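PDB 5USB: protection of telomeres protein 1 from Schizosaccharomyces pombe, which binds single-stranded telomeric DNA of consensus GGTTAC, protects the 3' telomeric overhang and regulates telomerase and telomere length. Local coordinates for residues I68-H73 and I105-S110; M89-T94 and R113-I118. The protein carries 1 engineered substitution. One frame throughout, in Å; residues are numbered along the deposited sequence. Where two conformers were deposited one is given.

Interaction 1: I68-H73 and I105-S110; sequences ILWDEH and ILHGDS. With nucleotides of chain B.
Ile68-Leu69 and Ile105-Leu106 run as parallel neighbouring strands, Leu106 N donating a hydrogen bond to Ile68 O (2.8 Å) and Trp70 N one to Leu106 O, both nearly along the C=O axis. This parallel pairing belongs to the OB-fold of the Pot1 ssDNA-binding domain, and the two segments continuing beyond it form the pocket for the first guanine, G1 of chain B. That base lies flat over one face of the Trp70 indole and Ile68 CG2 lies over the opposite face of the indole; Ile105 CG2 meets the indole edge at CZ3 (3.4 Å). The His107 ring is parallel to the indole, planes 1° apart, but slid aside so the rings barely overlap. His107 ND1 donates to G1 O6 (3.2 Å) and, weakly, to G1 N7. Gly108 N also donates to G1 O6, so two N-H groups grip that oxygen. Across the base, both Asp71 carboxylate oxygens are used: OD1 accepts from G1 N1 (2.7 Å) and OD2 from G1 N2, reading the guanine edge. Behind the pocket, the His73 ring takes Leu106 CB over one face and, with NE2 above the carbonyl plane, donates to His107 O (2.7 Å). An alanine in place of His73 would remove this bond and ring packing and would probably loosen the backbone that positions His107 and Gly108. Glu72, bent at chi2 (-85°), turns its carboxylate back toward 105-110: OE2 accepts from Asp109 N through its syn lone pair (2.8 Å), and a water joins OE1 to Ser110 OG.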
loop_
_atom_site.group_PDB
_atom_site.type_symbol
_atom_site.label_atom_id
_atom_site.label_comp_id
_atom_site.label_asym_id
_atom_site.label_seq_id
_atom_site.Cartn_x
_atom_site.Cartn_y
_atom_site.Cartn_z
ATOM N N ILE A 68 -3.286 -3.939 5.517
ATOM C CA ILE A 68 -3.706 -5.220 6.075
ATOM C C ILE A 68 -5.011 -5.655 5.427
ATOM O O ILE A 68 -5.991 -4.906 5.429
ATOM C CB ILE A 68 -3.873 -5.160 7.601
ATOM C CG1 ILE A 68 -2.630 -4.555 8.241
ATOM C CG2 ILE A 68 -4.199 -6.573 8.148
ATOM C CD1 ILE A 68 -1.450 -5.362 8.066
ATOM N N LEU A 69 -5.010 -6.882 4.878
ATOM C CA LEU A 69 -6.139 -7.425 4.140
ATOM C C LEU A 69 -6.690 -8.627 4.891
ATOM O O LEU A 69 -5.938 -9.550 5.212
ATOM C CB LEU A 69 -5.706 -7.846 2.737
ATOM C CG LEU A 69 -5.577 -6.757 1.655
ATOM C CD1 LEU A 69 -4.534 -5.714 1.953
ATOM C CD2 LEU A 69 -5.285 -7.372 0.269
ATOM N N TRP A 70 -7.988 -8.606 5.193
ATOM C CA TRP A 70 -8.636 -9.714 5.880
ATOM C C TRP A 70 -9.660 -10.394 4.984
ATOM O O TRP A 70 -10.143 -9.828 4.003
ATOM C CB TRP A 70 -9.360 -9.236 7.136
ATOM C CG TRP A 70 -8.505 -9.066 8.348
ATOM C CD1 TRP A 70 -8.038 -10.054 9.174
ATOM C CD2 TRP A 70 -8.061 -7.835 8.904
ATOM N NE1 TRP A 70 -7.323 -9.515 10.197
ATOM C CE2 TRP A 70 -7.320 -8.146 10.057
ATOM C CE3 TRP A 70 -8.215 -6.490 8.536
ATOM C CZ2 TRP A 70 -6.726 -7.174 10.841
ATOM C CZ3 TRP A 70 -7.623 -5.534 9.316
ATOM C CH2 TRP A 70 -6.889 -5.878 10.463
ATOM N N ASP A 71 -10.005 -11.616 5.371
ATOM C CA ASP A 71 -11.186 -12.319 4.813
ATOM C C ASP A 71 -11.086 -12.379 3.294
ATOM O O ASP A 71 -10.038 -12.789 2.773
ATOM C CB ASP A 71 -12.446 -11.637 5.321
ATOM C CG ASP A 71 -12.502 -11.561 6.814
ATOM O OD1 ASP A 71 -12.899 -10.500 7.308
ATOM O OD2 ASP A 71 -12.093 -12.527 7.477
ATOM N N GLU A 72 -12.122 -11.982 2.538
ATOM C CA GLU A 72 -12.083 -12.156 1.088
ATOM C C GLU A 72 -10.911 -11.419 0.458
ATOM O O GLU A 72 -10.382 -11.842 -0.569
ATOM C CB GLU A 72 -13.407 -11.700 0.442
ATOM C CG GLU A 72 -13.764 -10.230 0.498
ATOM C CD GLU A 72 -14.464 -9.797 1.778
ATOM O OE1 GLU A 72 -14.422 -10.518 2.795
ATOM O OE2 GLU A 72 -15.077 -8.708 1.745
ATOM N N HIS A 73 -10.484 -10.307 1.048
ATOM C CA HIS A 73 -9.369 -9.571 0.454
ATOM C C HIS A 73 -8.076 -10.358 0.580
ATOM O O HIS A 73 -7.230 -10.349 -0.326
ATOM C CB HIS A 73 -9.228 -8.207 1.133
ATOM C CG HIS A 73 -10.521 -7.494 1.338
ATOM N ND1 HIS A 73 -11.207 -6.858 0.328
ATOM C CD2 HIS A 73 -11.272 -7.346 2.455
ATOM C CE1 HIS A 73 -12.314 -6.323 0.824
ATOM N NE2 HIS A 73 -12.382 -6.612 2.109
ATOM N N ILE A 105 -6.390 -0.432 5.769
ATOM C CA ILE A 105 -7.102 -1.603 6.246
ATOM C C ILE A 105 -8.163 -1.975 5.232
ATOM O O ILE A 105 -8.899 -1.108 4.746
ATOM C CB ILE A 105 -7.745 -1.337 7.612
ATOM C CG1 ILE A 105 -6.681 -1.004 8.654
ATOM C CG2 ILE A 105 -8.557 -2.529 8.010
ATOM C CD1 ILE A 105 -5.651 -2.058 8.878
ATOM N N LEU A 106 -8.243 -3.272 4.911
ATOM C CA LEU A 106 -9.353 -3.815 4.127
ATOM C C LEU A 106 -10.033 -4.902 4.967
ATOM O O LEU A 106 -9.588 -6.048 5.045
ATOM C CB LEU A 106 -8.890 -4.329 2.770
ATOM C CG LEU A 106 -8.521 -3.307 1.710
ATOM C CD1 LEU A 106 -7.174 -2.694 1.996
ATOM C CD2 LEU A 106 -8.527 -3.909 0.353
ATOM N N HIS A 107 -11.105 -4.504 5.639
ATOM C CA HIS A 107 -11.880 -5.405 6.471
ATOM C C HIS A 107 -12.812 -6.244 5.600
ATOM O O HIS A 107 -13.283 -5.805 4.568
ATOM C CB HIS A 107 -12.722 -4.611 7.485
ATOM C CG HIS A 107 -11.928 -3.975 8.591
ATOM N ND1 HIS A 107 -11.354 -4.703 9.611
ATOM C CD2 HIS A 107 -11.675 -2.671 8.870
ATOM C CE1 HIS A 107 -10.751 -3.877 10.451
ATOM N NE2 HIS A 107 -10.934 -2.640 10.023
ATOM N N GLY A 108 -13.067 -7.469 6.037
ATOM C CA GLY A 108 -14.054 -8.289 5.374
ATOM C C GLY A 108 -15.352 -7.518 5.279
ATOM O O GLY A 108 -15.760 -6.900 6.270
ATOM N N ASP A 109 -15.915 -7.504 4.112
ATOM C CA ASP A 109 -17.104 -6.694 3.849
ATOM C C ASP A 109 -18.156 -7.540 3.117
ATOM O O ASP A 109 -18.544 -7.160 2.068
ATOM C CB ASP A 109 -16.718 -5.439 3.023
ATOM C CG ASP A 109 -17.853 -4.478 2.857
ATOM O OD1 ASP A 109 -18.786 -4.587 3.618
ATOM O OD2 ASP A 109 -17.897 -3.594 2.007
ATOM N N SER A 110 -18.542 -8.711 3.651
ATOM C CA SER A 110 -19.571 -9.584 2.938
ATOM C C SER A 110 -20.909 -8.779 2.752
ATOM O O SER A 110 -21.622 -8.972 1.776
ATOM C CB SER A 110 -19.942 -10.930 3.632
ATOM O OG SER A 110 -18.862 -11.804 3.819
ATOM O "O5'" G B 1 -10.950 -5.513 16.819
ATOM C "C5'" G B 1 -10.241 -6.067 15.709
ATOM C "C4'" G B 1 -9.880 -7.490 16.029
ATOM O "O4'" G B 1 -10.553 -8.390 15.124
ATOM C "C3'" G B 1 -8.420 -7.847 15.888
ATOM O "O3'" G B 1 -8.271 -8.938 16.744
ATOM C "C2'" G B 1 -8.294 -8.246 14.412
ATOM O "O2'" G B 1 -7.384 -9.224 13.953
ATOM C "C1'" G B 1 -9.673 -8.784 14.091
ATOM N N9 G B 1 -10.178 -8.226 12.854
ATOM C C8 G B 1 -10.361 -6.900 12.556
ATOM N N7 G B 1 -10.905 -6.708 11.388
ATOM C C5 G B 1 -11.118 -7.987 10.899
ATOM C C6 G B 1 -11.677 -8.414 9.674
ATOM O O6 G B 1 -12.121 -7.727 8.764
ATOM N N1 G B 1 -11.685 -9.800 9.569
ATOM C C2 G B 1 -11.206 -10.664 10.520
ATOM N N2 G B 1 -11.287 -11.965 10.233
ATOM N N3 G B 1 -10.684 -10.277 11.672
ATOM C C4 G B 1 -10.669 -8.933 11.793
ATOM P P DG B 2 -7.337 -8.827 17.980
ATOM O OP1 DG B 2 -7.496 -10.074 18.753
ATOM O OP2 DG B 2 -7.537 -7.519 18.614
ATOM O "O5'" DG B 2 -5.884 -8.854 17.339
ATOM C "C5'" DG B 2 -5.417 -10.013 16.656
ATOM C "C4'" DG B 2 -4.182 -9.651 15.869
ATOM O "O4'" DG B 2 -4.515 -9.055 14.601
ATOM C "C3'" DG B 2 -3.299 -8.614 16.540
ATOM O "O3'" DG B 2 -2.517 -9.323 17.482
ATOM C "C2'" DG B 2 -2.496 -8.092 15.362
ATOM C "C1'" DG B 2 -3.499 -8.122 14.225
ATOM N N9 DG B 2 -4.153 -6.851 13.957
ATOM C C8 DG B 2 -5.422 -6.516 14.337
ATOM N N7 DG B 2 -5.772 -5.318 13.966
ATOM C C5 DG B 2 -4.649 -4.816 13.334
ATOM C C6 DG B 2 -4.427 -3.554 12.738
ATOM O O6 DG B 2 -5.213 -2.614 12.624
ATOM N N1 DG B 2 -3.140 -3.449 12.224
ATOM C C2 DG B 2 -2.200 -4.449 12.256
ATOM N N2 DG B 2 -1.027 -4.170 11.690
ATOM N N3 DG B 2 -2.395 -5.631 12.815
ATOM C C4 DG B 2 -3.635 -5.747 13.327
HETATM O O HOH W 1 -16.214 -11.535 4.406
#

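Interaction 2: M89-T94 and R113-I118; sequences MKNVRT and RYNMSI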
loop_
_atom_site.group_PDB
_atom_site.type_symbol
_atom_site.label_atom_id
_atom_site.label_comp_id
_atom_site.label_asym_id
_atom_site.label_seq_id
_atom_site.Cartn_x
_atom_site.Cartn_y
_atom_site.Cartn_z
ATOM N N MET A 89 -5.781 0.629 -5.542
ATOM C CA MET A 89 -6.605 0.415 -4.359
ATOM C C MET A 89 -7.682 1.487 -4.377
ATOM O O MET A 89 -7.372 2.660 -4.526
ATOM C CB MET A 89 -5.719 0.482 -3.103
ATOM C CG MET A 89 -4.635 -0.649 -3.218
ATOM S SD MET A 89 -3.546 -0.957 -1.833
ATOM C CE MET A 89 -4.785 -1.300 -0.641
ATOM N N LYS A 90 -8.939 1.070 -4.270
ATOM C CA LYS A 90 -10.077 1.965 -4.425
ATOM C C LYS A 90 -10.917 1.930 -3.165
ATOM O O LYS A 90 -11.240 0.856 -2.653
ATOM C CB LYS A 90 -10.909 1.573 -5.649
ATOM C CG LYS A 90 -10.241 1.905 -6.940
ATOM C CD LYS A 90 -11.041 1.459 -8.144
ATOM C CE LYS A 90 -10.265 1.642 -9.409
ATOM N NZ LYS A 90 -10.855 0.859 -10.543
ATOM N N ASN A 91 -11.168 3.118 -2.610
ATOM C CA ASN A 91 -12.085 3.309 -1.499
ATOM C C ASN A 91 -11.658 2.544 -0.256
ATOM O O ASN A 91 -12.484 2.084 0.529
ATOM C CB ASN A 91 -13.513 2.942 -1.918
ATOM C CG ASN A 91 -13.955 3.742 -3.108
ATOM O OD1 ASN A 91 -13.799 4.955 -3.121
ATOM N ND2 ASN A 91 -14.421 3.067 -4.156
ATOM N N VAL A 92 -10.367 2.465 -0.038
ATOM C CA VAL A 92 -9.835 1.819 1.142
ATOM C C VAL A 92 -9.748 2.826 2.271
ATOM O O VAL A 92 -9.744 4.041 2.073
ATOM C CB VAL A 92 -8.474 1.166 0.840
ATOM C CG1 VAL A 92 -8.646 0.066 -0.184
ATOM C CG2 VAL A 92 -7.469 2.194 0.359
ATOM N N ARG A 93 -9.790 2.286 3.467
ATOM C CA ARG A 93 -9.857 3.026 4.700
ATOM C C ARG A 93 -8.476 3.158 5.318
ATOM O O ARG A 93 -7.656 2.236 5.236
ATOM C CB ARG A 93 -10.786 2.262 5.634
ATOM C CG ARG A 93 -11.123 2.936 6.855
ATOM C CD ARG A 93 -12.085 4.051 6.617
ATOM N NE ARG A 93 -12.048 4.818 7.829
ATOM C CZ ARG A 93 -12.599 5.998 8.033
ATOM N NH1 ARG A 93 -13.291 6.644 7.080
ATOM N NH2 ARG A 93 -12.409 6.520 9.231
ATOM N N THR A 94 -8.186 4.315 5.893
ATOM C CA THR A 94 -6.940 4.485 6.617
ATOM C C THR A 94 -7.203 4.635 8.112
ATOM O O THR A 94 -8.290 5.020 8.553
ATOM C CB THR A 94 -6.190 5.712 6.129
ATOM O OG1 THR A 94 -6.960 6.864 6.471
ATOM C CG2 THR A 94 -6.006 5.672 4.649
ATOM N N ARG A 113 -21.022 -3.081 2.110
ATOM C CA ARG A 113 -21.337 -1.738 2.520
ATOM C C ARG A 113 -20.335 -0.667 2.079
ATOM O O ARG A 113 -20.711 0.463 1.888
ATOM C CB ARG A 113 -21.422 -1.653 4.027
ATOM C CG ARG A 113 -22.674 -2.252 4.639
ATOM C CD ARG A 113 -22.400 -2.839 6.020
ATOM N NE ARG A 113 -23.616 -3.253 6.704
ATOM C CZ ARG A 113 -23.676 -4.176 7.643
ATOM N NH1 ARG A 113 -22.596 -4.810 8.030
ATOM N NH2 ARG A 113 -24.822 -4.474 8.149
ATOM N N TYR A 114 -19.061 -0.996 1.921
ATOM C CA TYR A 114 -18.085 0.027 1.615
ATOM C C TYR A 114 -17.454 0.181 0.232
ATOM O O TYR A 114 -16.763 1.090 0.073
ATOM C CB TYR A 114 -16.998 -0.117 2.674
ATOM C CG TYR A 114 -17.551 -0.144 4.087
ATOM C CD1 TYR A 114 -18.142 0.967 4.630
ATOM C CD2 TYR A 114 -17.458 -1.273 4.867
ATOM C CE1 TYR A 114 -18.634 0.943 5.909
ATOM C CE2 TYR A 114 -17.955 -1.312 6.125
ATOM C CZ TYR A 114 -18.552 -0.192 6.657
ATOM O OH TYR A 114 -19.051 -0.214 7.946
ATOM N N ASN A 115 -17.645 -0.748 -0.701
ATOM C CA ASN A 115 -17.142 -0.730 -2.089
ATOM C C ASN A 115 -15.604 -0.692 -2.334
ATOM O O ASN A 115 -15.138 -0.110 -3.244
ATOM C CB ASN A 115 -17.788 0.358 -2.888
ATOM C CG ASN A 115 -17.529 0.219 -4.361
ATOM O OD1 ASN A 115 -17.322 -0.847 -4.840
ATOM N ND2 ASN A 115 -17.441 1.313 -5.046
ATOM N N MET A 116 -14.861 -1.369 -1.506
ATOM C CA MET A 116 -13.446 -1.367 -1.695
ATOM C C MET A 116 -12.984 -2.385 -2.704
ATOM O O MET A 116 -13.628 -3.357 -2.941
ATOM C CB MET A 116 -12.749 -1.683 -0.432
ATOM C CG MET A 116 -13.349 -1.031 0.727
ATOM S SD MET A 116 -12.241 -1.481 1.979
ATOM C CE MET A 116 -12.656 -3.189 2.187
ATOM N N SER A 117 -11.826 -2.113 -3.285
ATOM C CA SER A 117 -11.235 -3.065 -4.153
ATOM C C SER A 117 -9.734 -2.870 -4.255
ATOM O O SER A 117 -9.234 -1.854 -3.955
ATOM C CB SER A 117 -11.802 -3.009 -5.553
ATOM O OG SER A 117 -11.600 -1.796 -6.148
ATOM N N ILE A 118 -9.058 -3.918 -4.641
ATOM C CA ILE A 118 -7.667 -3.867 -4.949
ATOM C C ILE A 118 -7.489 -4.774 -6.144
ATOM O O ILE A 118 -7.988 -5.850 -6.155
ATOM C CB ILE A 118 -6.745 -4.312 -3.824
ATOM C CG1 ILE A 118 -5.340 -4.501 -4.374
ATOM C CG2 ILE A 118 -7.229 -5.573 -3.197
ATOM C CD1 ILE A 118 -4.312 -4.656 -3.288
#
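Met89-Lys90 and Ser117-Ile118 pair antiparallel; Lys90 and Ser117 form the hydrogen-bonded pair, with Lys90 N to Ser117 O at 3.0 Å and nearly straight (170°), and Ser117 N to Lys90 O. Met89 and Ile118 are the adjoining non-hydrogen-bonded pair. Their side chains lie side by side on the buried face, where Ile118, with CG1 anti to the backbone N, sets CD1 4.0 Å from both CG and SD of Met89; Met89 also packs on Phe17, Cys104 and Leu106. On the other face the Lys90 chain leaves CB close to Ser117 OG (3.5 Å) and then runs extended away from the strand pair. At Asn91 the chain turns a corner, its backbone in the left-handed helical region. The Asn91 side chain points toward the opposing segment, where ND2 makes a weak bond to Asn115 O (3.4 Å); the amide oxygen OD1 is taken by Arg14. Asn115 crosses Asn91 obliquely, their amide planes 35° apart. Met116 passes alongside the corner: CG approaches Asn91 O at 3.2 Å, and the chain then bends at chi3 (-73°), with SD 4.2 Å from Val92 CA. Val92 CG1 and Met116 CB touch only loosely at 4.5 Å. Beyond the corner, 92-94 leaves Ser117-Ile118 and pairs with strands 14-26 and 102-106. Asn91 and Val92 together face Cys15, a G1 beta bulge, the kind of sharp bend by which one strand serves two sheet faces in a curled OB-fold barrel.

How the interactions relate
From the N terminus, the chain meets 68-73 first, then 89-94, then 105-110 and last 113-118, so the two contacts cross rather than nest. Interaction 1 closes a 31-residue excursion containing most of helix 72-77 and strands 86-90 and 92-96; interaction 2 closes an 18-residue one containing strand 102-106. Strand 92-96 joins them directly, since Ile105 N lies 3.0 Å from Arg93 O where it pairs antiparallel with 102-106. Asp109 receives Arg113 N and Tyr114 N, bridging the two later segments, and Met116 CE packs on His73 CE1. The guanine pocket of interaction 1 thus backs onto the bent strand corner of interaction 2.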